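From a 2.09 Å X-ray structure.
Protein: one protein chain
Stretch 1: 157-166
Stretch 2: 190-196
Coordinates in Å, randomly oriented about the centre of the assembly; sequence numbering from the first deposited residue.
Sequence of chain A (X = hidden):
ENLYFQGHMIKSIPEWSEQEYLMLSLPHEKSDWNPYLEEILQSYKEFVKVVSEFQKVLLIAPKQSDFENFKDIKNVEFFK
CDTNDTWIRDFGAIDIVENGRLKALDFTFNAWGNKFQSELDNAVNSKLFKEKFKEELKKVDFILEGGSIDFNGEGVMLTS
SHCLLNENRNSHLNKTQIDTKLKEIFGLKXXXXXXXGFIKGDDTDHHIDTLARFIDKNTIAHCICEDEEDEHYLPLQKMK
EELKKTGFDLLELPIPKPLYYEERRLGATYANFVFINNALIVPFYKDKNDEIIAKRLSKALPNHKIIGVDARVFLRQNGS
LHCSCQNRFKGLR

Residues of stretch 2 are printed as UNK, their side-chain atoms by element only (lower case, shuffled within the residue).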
# COMPACT_ATOMS: atom_id res chain seq x y z
N MET A 157 -6.38 9.54 9.72
CA MET A 157 -6.20 8.22 9.11
C MET A 157 -7.52 7.73 8.53
O MET A 157 -8.58 7.93 9.11
CB MET A 157 -5.69 7.20 10.12
CG MET A 157 -5.40 5.83 9.51
SD MET A 157 -4.87 4.60 10.72
CE MET A 157 -6.44 4.17 11.46
N LEU A 158 -7.42 7.06 7.39
CA LEU A 158 -8.56 6.53 6.67
C LEU A 158 -8.51 5.01 6.81
O LEU A 158 -7.44 4.41 6.74
CB LEU A 158 -8.43 6.96 5.20
CG LEU A 158 -9.59 7.00 4.23
CD1 LEU A 158 -10.77 7.78 4.78
CD2 LEU A 158 -9.11 7.60 2.91
N THR A 159 -9.66 4.39 7.06
CA THR A 159 -9.72 2.94 7.20
C THR A 159 -11.15 2.44 6.98
O THR A 159 -12.09 3.23 6.98
CB THR A 159 -9.20 2.48 8.59
OG1 THR A 159 -9.02 1.05 8.59
CG2 THR A 159 -10.15 2.88 9.70
N SER A 160 -11.29 1.14 6.79
CA SER A 160 -12.61 0.53 6.62
C SER A 160 -13.05 -0.19 7.89
O SER A 160 -12.28 -0.95 8.48
CB SER A 160 -12.59 -0.46 5.45
OG SER A 160 -13.79 -1.21 5.41
N SER A 161 -14.29 0.05 8.29
CA SER A 161 -14.90 -0.63 9.44
C SER A 161 -14.89 -2.16 9.30
O SER A 161 -14.83 -2.88 10.30
CB SER A 161 -16.34 -0.16 9.61
OG SER A 161 -16.39 1.23 9.87
N HIS A 162 -14.95 -2.64 8.07
CA HIS A 162 -14.97 -4.08 7.80
C HIS A 162 -13.63 -4.75 8.07
O HIS A 162 -13.59 -5.95 8.35
CB HIS A 162 -15.41 -4.33 6.35
CG HIS A 162 -16.78 -3.80 6.04
ND1 HIS A 162 -17.91 -4.60 6.09
CD2 HIS A 162 -17.21 -2.56 5.70
CE1 HIS A 162 -18.97 -3.87 5.78
NE2 HIS A 162 -18.57 -2.63 5.54
N CYS A 163 -12.53 -4.00 7.99
CA CYS A 163 -11.20 -4.55 8.21
C CYS A 163 -10.88 -4.80 9.68
O CYS A 163 -10.84 -5.94 10.13
CB CYS A 163 -10.13 -3.63 7.62
SG CYS A 163 -10.32 -3.28 5.87
N LEU A 164 -10.67 -3.72 10.42
CA LEU A 164 -10.01 -3.78 11.72
C LEU A 164 -10.89 -4.33 12.84
O LEU A 164 -10.38 -4.89 13.81
CB LEU A 164 -9.48 -2.39 12.11
CG LEU A 164 -8.49 -1.79 11.12
CD1 LEU A 164 -8.31 -0.30 11.38
CD2 LEU A 164 -7.15 -2.51 11.18
N LEU A 165 -12.20 -4.17 12.70
CA LEU A 165 -13.16 -4.72 13.66
C LEU A 165 -13.26 -6.23 13.51
O LEU A 165 -13.44 -6.95 14.50
CB LEU A 165 -14.53 -4.06 13.48
CG LEU A 165 -14.54 -2.52 13.53
CD1 LEU A 165 -15.96 -1.99 13.58
CD2 LEU A 165 -13.74 -2.00 14.72
N ASN A 166 -13.14 -6.71 12.28
CA ASN A 166 -13.12 -8.13 11.99
C ASN A 166 -11.82 -8.80 12.47
O ASN A 166 -11.87 -9.86 13.10
CB ASN A 166 -13.28 -8.35 10.48
CG ASN A 166 -13.34 -9.82 10.10
OD1 ASN A 166 -13.84 -10.65 10.86
ND2 ASN A 166 -12.83 -10.15 8.92
N UNK A 190 -7.77 12.06 14.37
CA UNK A 190 -9.02 11.64 13.74
C UNK A 190 -8.86 10.35 12.93
O UNK A 190 -7.86 10.16 12.23
c UNK A 190 -10.75 12.39 11.99
c UNK A 190 -9.53 12.76 12.83
c UNK A 190 -11.26 13.56 11.15
o UNK A 190 -10.60 14.58 11.00
n UNK A 190 -12.45 13.39 10.59
N UNK A 191 -9.85 9.48 13.03
CA UNK A 191 -9.96 8.31 12.17
C UNK A 191 -11.29 8.35 11.44
O UNK A 191 -12.35 8.48 12.06
c UNK A 191 -10.14 5.81 12.01
c UNK A 191 -8.50 6.86 13.60
c UNK A 191 -8.33 5.64 14.48
c UNK A 191 -9.88 6.98 12.95
N UNK A 192 -11.23 8.24 10.11
CA UNK A 192 -12.41 8.15 9.27
C UNK A 192 -12.66 6.66 9.02
O UNK A 192 -11.87 5.99 8.36
c UNK A 192 -13.40 8.71 7.03
c UNK A 192 -11.42 11.17 7.09
c UNK A 192 -12.00 10.39 8.24
c UNK A 192 -12.21 8.90 7.95
N UNK A 193 -13.75 6.17 9.60
CA UNK A 193 -14.16 4.78 9.46
C UNK A 193 -15.17 4.67 8.34
O UNK A 193 -16.31 5.09 8.49
c UNK A 193 -13.57 5.17 12.85
c UNK A 193 -13.01 1.74 11.81
c UNK A 193 -11.45 1.21 13.59
c UNK A 193 -14.80 4.30 10.77
c UNK A 193 -13.86 4.20 11.93
c UNK A 193 -11.54 2.47 14.12
n UNK A 193 -12.67 4.69 13.78
c UNK A 193 -12.38 3.38 13.48
c UNK A 193 -13.12 3.04 12.32
c UNK A 193 -12.17 0.84 12.44
N UNK A 194 -14.76 4.11 7.20
CA UNK A 194 -15.67 3.95 6.06
C UNK A 194 -16.48 2.66 6.15
O UNK A 194 -15.91 1.57 6.22
c UNK A 194 -13.76 5.08 2.87
c UNK A 194 -15.49 6.37 4.12
c UNK A 194 -14.40 5.32 4.23
c UNK A 194 -14.91 3.98 4.74
N UNK A 195 -17.80 2.79 6.11
CA UNK A 195 -18.72 1.66 6.19
C UNK A 195 -18.91 1.00 4.82
O UNK A 195 -18.93 -0.23 4.72
c UNK A 195 -19.65 1.81 9.19
o UNK A 195 -20.05 0.63 9.16
o UNK A 195 -18.91 2.25 10.10
c UNK A 195 -20.09 2.10 6.71
c UNK A 195 -20.07 2.76 8.09
N UNK A 196 -19.04 1.82 3.78
CA UNK A 196 -19.49 1.36 2.47
C UNK A 196 -18.39 1.14 1.43
O UNK A 196 -17.27 1.63 1.57
c UNK A 196 -21.80 2.35 2.67
n UNK A 196 -22.05 3.41 3.42
c UNK A 196 -20.50 2.35 1.90
o UNK A 196 -22.58 1.41 2.58
O HOH W 1 -15.38 -0.08 3.25

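Position 190 carries five side-chain atoms: three carbons in a row, the third bearing one oxygen and one nitrogen, none touching stretch 1. Three carbons ending in an amide make it Gln190. The backbone does the work here, its O accepting a hydrogen bond from Met157 N at 3.0 Å. An amide suits a partly exposed place at the start of the strand.

Position 191 has four carbons, forked at the first, one arm two carbons long, packed against Met157 and Thr159; this is Ile191. It pairs with Met157 on the same face of the sheet: its CD1 is 3.9 Å from Met157 CE, and its CG2 is 3.7 Å from Thr159 CG2. A branched, purely apolar side chain favours the extended backbone and gives both neighbours a greasy surface.

Position 192 repeats the pattern, four carbons forked at the first with one two-carbon arm, now against Leu158 on the other face, and is Ile192. Its CG2 meets Leu158 CD1 at 3.6 Å. The place is buried, and a side chain without polar atoms leaves no hydrogen-bonding group unpaired there. Its backbone bonds on both sides of Leu158, with N donating to Met157 O at 2.8 Å and O accepting from Thr159 N at 3.0 Å.

Position 193 shows one carbon leading to fused five- and six-membered rings that hold eight carbons and one nitrogen, touching Thr159, Leu164 and Leu165. Only an indole fits, so this is Trp193. Thr159 CG2 sits over the six-membered ring, 4.0 Å from its centroid and 20° off the normal, a CH-pi contact. CH2 is 4.1 Å from Leu164 CD1 and CZ3 4.0 Å from Leu165 CD2. A broad, flat side chain can thus span strand and helix, while its NE1 is satisfied elsewhere in the structure.

Position 194 has four carbons, forked at the second, near Leu158, which identifies Leu194. Back on the face of Leu158 and Ser160, its CG lies 4.4 Å from Leu158 CD1, an apolar fit for a buried site. Its N donates to Thr159 O at 2.8 Å in an almost straight bond, and its O accepts from Ser161 N at 3.0 Å.

Position 195 has three carbons, the third carrying two oxygens, one beside Ser161: Glu195. Its CA-to-CB bond points away, but the side chain bends back so that OE2, a natural acceptor, takes a hydrogen bond from Ser161 OG at 2.7 Å. The backbone O accepts from His162 NE2 at 2.6 Å.

Position 196 has two carbons, the second bearing one oxygen and one nitrogen, without contact to stretch 1, hence Asn196. Its CA-to-CB bond points away. The short amide suits a partly exposed loop, where ND2 is hydrogen-bonded elsewhere in the structure. The backbone O of Asn196 accepts from water 1 at 3.1 Å, and that water also hydrogen-bonds Ser160 OG at 2.9 Å.

The contact is a parallel strand pairing, fastened by a backbone ladder and packed on both faces. Where stretch 1 turns into its helix, Trp193 and Glu195 extend the grip.

Stretch 2 (190-196) QIIWLEN
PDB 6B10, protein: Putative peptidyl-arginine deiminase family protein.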